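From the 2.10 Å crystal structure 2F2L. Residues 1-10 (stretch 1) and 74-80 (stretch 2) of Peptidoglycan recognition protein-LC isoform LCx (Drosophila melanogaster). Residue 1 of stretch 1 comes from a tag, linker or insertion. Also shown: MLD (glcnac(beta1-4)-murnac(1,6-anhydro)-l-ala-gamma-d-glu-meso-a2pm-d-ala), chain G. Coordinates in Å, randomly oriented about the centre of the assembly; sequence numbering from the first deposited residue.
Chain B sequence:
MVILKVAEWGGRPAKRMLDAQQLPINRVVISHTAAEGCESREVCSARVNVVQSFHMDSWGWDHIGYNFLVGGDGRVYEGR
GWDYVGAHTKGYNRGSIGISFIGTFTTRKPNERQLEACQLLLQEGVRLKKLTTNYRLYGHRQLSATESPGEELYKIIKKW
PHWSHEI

Stretch 1 1-10: MVILKVAEWG
Stretch 2 74-80: GRVYEGR

The two stretches run parallel, with Ile3 beside Val76 (CA–CA 4.6 Å) and Leu4 beside Tyr77 (5.0 Å), and bury 562 Å² between them. Val76, extended at phi/psi −100/133, is gripped through its backbone: its N donates to Val2 O (3.0 Å) and its O accepts from Leu4 N (2.7 Å). The ladder continues from Glu78 N to Leu4 O (2.8 Å). On one face of the sheet, Val76 (chi1 t) places CG1 4.0 Å from CG2 of Ile3 (m, t). On the other, Leu4 (m, t) sets CD1 3.5 Å from CE1 of Tyr77 (chi1 m, chi2 −95°), an apolar contact.

Glu78, the residue most covered, ends the strand and points toward stretch 1, where the chain leaves its extended path: Lys5 is at −64/160, and Val6 to Glu8 adopt helical angles. With chi1 and chi2 both t, its carboxylate reaches this turn, and OE1 accepts a weak hydrogen bond from Val6 N (3.3 Å). Trp9 N bonds to Lys5 O (3.1 Å), and Lys5 N to Glu8 OE2 (3.0 Å). The turn brings Trp9 (chi1 p, chi2 −100°) back toward stretch 2, where its NE1 donates to Glu78 O (2.9 Å). The edge of Tyr77 meets the face of Trp9, offset, with planes at 60°.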

# COMPACT_ATOMS: atom_id res chain seq x y z
N MET B 1 22.74 -7.75 18.01
CA MET B 1 21.96 -7.03 16.96
C MET B 1 22.49 -7.33 15.56
O MET B 1 23.69 -7.23 15.30
CB MET B 1 21.97 -5.52 17.20
CG MET B 1 21.34 -4.69 16.07
SD MET B 1 21.53 -2.91 16.26
CE MET B 1 23.28 -2.80 16.64
N VAL B 2 21.56 -7.67 14.67
CA VAL B 2 21.83 -7.88 13.26
C VAL B 2 21.37 -6.65 12.49
O VAL B 2 20.20 -6.26 12.60
CB VAL B 2 21.09 -9.13 12.73
CG1 VAL B 2 21.51 -9.44 11.30
CG2 VAL B 2 21.38 -10.32 13.62
N ILE B 3 22.29 -6.02 11.75
CA ILE B 3 21.94 -5.03 10.72
C ILE B 3 22.32 -5.58 9.35
O ILE B 3 23.51 -5.73 9.05
CB ILE B 3 22.63 -3.65 10.93
CG1 ILE B 3 22.40 -3.14 12.36
CG2 ILE B 3 22.09 -2.62 9.93
CD1 ILE B 3 22.84 -1.68 12.58
N LEU B 4 21.32 -5.87 8.52
CA LEU B 4 21.57 -6.38 7.17
C LEU B 4 21.73 -5.22 6.19
O LEU B 4 20.81 -4.43 6.00
CB LEU B 4 20.41 -7.28 6.72
CG LEU B 4 20.25 -8.62 7.42
CD1 LEU B 4 19.00 -9.35 6.91
CD2 LEU B 4 21.50 -9.46 7.21
N LYS B 5 22.89 -5.14 5.56
CA LYS B 5 23.14 -4.14 4.53
C LYS B 5 22.24 -4.31 3.30
O LYS B 5 21.70 -5.39 3.05
CB LYS B 5 24.60 -4.18 4.10
CG LYS B 5 25.55 -3.77 5.19
CD LYS B 5 27.00 -3.93 4.76
CE LYS B 5 27.92 -3.59 5.90
NZ LYS B 5 29.32 -3.40 5.42
N VAL B 6 22.11 -3.23 2.53
CA VAL B 6 21.25 -3.24 1.33
C VAL B 6 21.52 -4.48 0.47
O VAL B 6 20.59 -5.21 0.10
CB VAL B 6 21.40 -1.95 0.48
CG1 VAL B 6 20.55 -2.03 -0.79
CG2 VAL B 6 21.01 -0.72 1.31
N ALA B 7 22.79 -4.73 0.19
CA ALA B 7 23.19 -5.86 -0.63
C ALA B 7 22.81 -7.20 0.01
O ALA B 7 22.49 -8.16 -0.70
CB ALA B 7 24.69 -5.81 -0.90
N GLU B 8 22.85 -7.26 1.33
CA GLU B 8 22.55 -8.49 2.05
C GLU B 8 21.06 -8.86 2.02
O GLU B 8 20.73 -10.04 2.09
CB GLU B 8 23.10 -8.45 3.47
CG GLU B 8 24.63 -8.59 3.50
CD GLU B 8 25.28 -8.14 4.80
OE1 GLU B 8 26.51 -8.29 4.92
OE2 GLU B 8 24.57 -7.64 5.71
N TRP B 9 20.17 -7.86 1.92
CA TRP B 9 18.76 -8.17 1.69
C TRP B 9 18.35 -8.12 0.21
O TRP B 9 17.17 -8.22 -0.14
CB TRP B 9 17.81 -7.34 2.58
CG TRP B 9 17.94 -5.85 2.60
CD1 TRP B 9 18.56 -5.11 3.57
CD2 TRP B 9 17.33 -4.91 1.70
NE1 TRP B 9 18.41 -3.78 3.31
CE2 TRP B 9 17.67 -3.63 2.16
CE3 TRP B 9 16.56 -5.03 0.54
CZ2 TRP B 9 17.26 -2.47 1.50
CZ3 TRP B 9 16.15 -3.89 -0.11
CH2 TRP B 9 16.51 -2.63 0.36
N GLY B 10 19.33 -8.02 -0.67
CA GLY B 10 19.07 -8.10 -2.11
C GLY B 10 18.57 -6.83 -2.75
O GLY B 10 17.99 -6.88 -3.83
N GLY B 74 13.05 -9.41 14.20
CA GLY B 74 14.05 -8.81 15.08
C GLY B 74 15.32 -8.34 14.39
O GLY B 74 16.28 -7.96 15.06
N ARG B 75 15.37 -8.38 13.07
CA ARG B 75 16.55 -7.91 12.33
C ARG B 75 16.31 -6.48 11.86
O ARG B 75 15.17 -6.07 11.63
CB ARG B 75 16.85 -8.80 11.12
CG ARG B 75 17.25 -10.22 11.48
CD ARG B 75 17.68 -11.02 10.24
NE ARG B 75 18.04 -12.40 10.62
CZ ARG B 75 17.18 -13.39 10.87
NH1 ARG B 75 15.87 -13.21 10.75
NH2 ARG B 75 17.62 -14.58 11.23
N VAL B 76 17.40 -5.74 11.73
CA VAL B 76 17.39 -4.41 11.20
C VAL B 76 17.84 -4.51 9.75
O VAL B 76 18.83 -5.20 9.44
CB VAL B 76 18.35 -3.48 11.96
CG1 VAL B 76 18.37 -2.11 11.34
CG2 VAL B 76 17.94 -3.40 13.46
N TYR B 77 17.09 -3.85 8.88
CA TYR B 77 17.33 -3.82 7.44
C TYR B 77 17.82 -2.42 7.12
O TYR B 77 17.08 -1.47 7.31
CB TYR B 77 16.03 -4.17 6.70
CG TYR B 77 15.71 -5.60 6.92
CD1 TYR B 77 16.10 -6.56 6.00
CD2 TYR B 77 15.10 -6.01 8.10
CE1 TYR B 77 15.87 -7.89 6.21
CE2 TYR B 77 14.84 -7.34 8.33
CZ TYR B 77 15.25 -8.28 7.38
OH TYR B 77 15.03 -9.61 7.58
N GLU B 78 19.08 -2.30 6.70
CA GLU B 78 19.65 -1.00 6.35
C GLU B 78 18.93 -0.38 5.14
O GLU B 78 18.66 -1.06 4.17
CB GLU B 78 21.14 -1.14 6.04
CG GLU B 78 21.86 0.17 5.76
CD GLU B 78 23.31 -0.01 5.26
OE1 GLU B 78 23.54 -0.75 4.25
OE2 GLU B 78 24.21 0.63 5.85
N GLY B 79 18.62 0.92 5.22
CA GLY B 79 18.17 1.68 4.06
C GLY B 79 19.30 2.59 3.63
O GLY B 79 20.34 2.13 3.10
N ARG B 80 19.13 3.89 3.86
CA ARG B 80 20.19 4.84 3.58
C ARG B 80 21.30 4.85 4.64
O ARG B 80 22.36 5.43 4.41
CB ARG B 80 19.61 6.24 3.39
CG ARG B 80 18.68 6.30 2.21
CD ARG B 80 18.08 7.67 2.00
NE ARG B 80 17.05 7.62 0.96
CZ ARG B 80 16.70 8.61 0.14
NH1 ARG B 80 17.31 9.79 0.17
NH2 ARG B 80 15.74 8.40 -0.74
CAA MLD G . -1.78 3.52 7.94
CAB MLD G . -0.98 4.75 7.55
OAC MLD G . 0.06 5.03 8.14
N2 MLD G . -1.49 5.44 6.54
C2 MLD G . -0.91 6.68 6.02
C3 MLD G . -2.03 7.72 6.00
O3 MLD G . -2.58 7.96 7.30
C4 MLD G . -1.56 9.00 5.32
O4 MLD G . -2.70 9.83 5.17
C5 MLD G . -1.00 8.67 3.93
C6 MLD G . -0.37 9.85 3.16
O6 MLD G . -0.11 9.41 1.80
O5 MLD G . 0.08 7.75 4.11
C1 MLD G . -0.37 6.47 4.62
O1 MLD G . 0.74 5.61 4.68
CA4 MLD G . 1.18 5.19 3.37
CA5 MLD G . 0.30 4.16 2.66
OA5 MLD G . 0.98 2.90 2.36
CA6 MLD G . 0.18 4.76 1.31
OA6 MLD G . 1.37 4.38 0.66
CA1 MLD G . 2.02 3.37 1.48
CA2 MLD G . 3.12 4.06 2.31
NAD MLD G . 4.19 3.09 2.63
CAE MLD G . 5.46 3.29 2.31
CAF MLD G . 6.38 2.16 2.72
OAG MLD G . 5.88 4.30 1.76
CA3 MLD G . 2.57 4.62 3.61
OAH MLD G . 3.41 5.70 4.15
CAI MLD G . 4.30 5.28 5.22
CAJ MLD G . 3.68 5.42 6.59
CAL MLD G . 5.58 6.14 5.17
OAM MLD G . 6.41 5.96 6.06
N MLD G . 5.73 7.02 4.19
CA MLD G . 6.92 7.87 4.02
CB MLD G . 7.89 7.06 3.16
C MLD G . 6.48 9.12 3.24
O MLD G . 5.86 9.00 2.18
NAN MLD G . 6.79 10.28 3.82
CAO MLD G . 6.48 11.61 3.28
CAP MLD G . 5.84 12.53 4.37
OBA MLD G . 5.91 13.74 4.15
OAQ MLD G . 5.34 12.03 5.40
CBB MLD G . 7.79 12.31 2.90
CBC MLD G . 8.52 11.70 1.72
CBD MLD G . 9.76 12.56 1.41
OBE MLD G . 10.30 13.25 2.28
NBF MLD G . 10.19 12.51 0.17
CBG MLD G . 11.36 13.27 -0.28
CBH MLD G . 11.04 14.78 -0.27
OBI MLD G . 9.98 15.21 -0.70
NBJ MLD G . 11.98 15.54 0.28
CBK MLD G . 11.89 17.02 0.37
CBL MLD G . 13.13 17.62 -0.31
CBM MLD G . 11.84 17.55 1.82
OBO MLD G . 12.34 16.85 2.74
OBN MLD G . 11.31 18.68 1.98
CBP MLD G . 11.75 12.77 -1.69
CBQ MLD G . 13.17 13.21 -2.08
CBR MLD G . 13.59 12.58 -3.41
CBS MLD G . 15.11 12.52 -3.59
CBT MLD G . 15.69 11.44 -2.67
OBV MLD G . 15.48 10.26 -3.00
OBU MLD G . 16.33 11.81 -1.66
NBW MLD G . 15.70 13.82 -3.27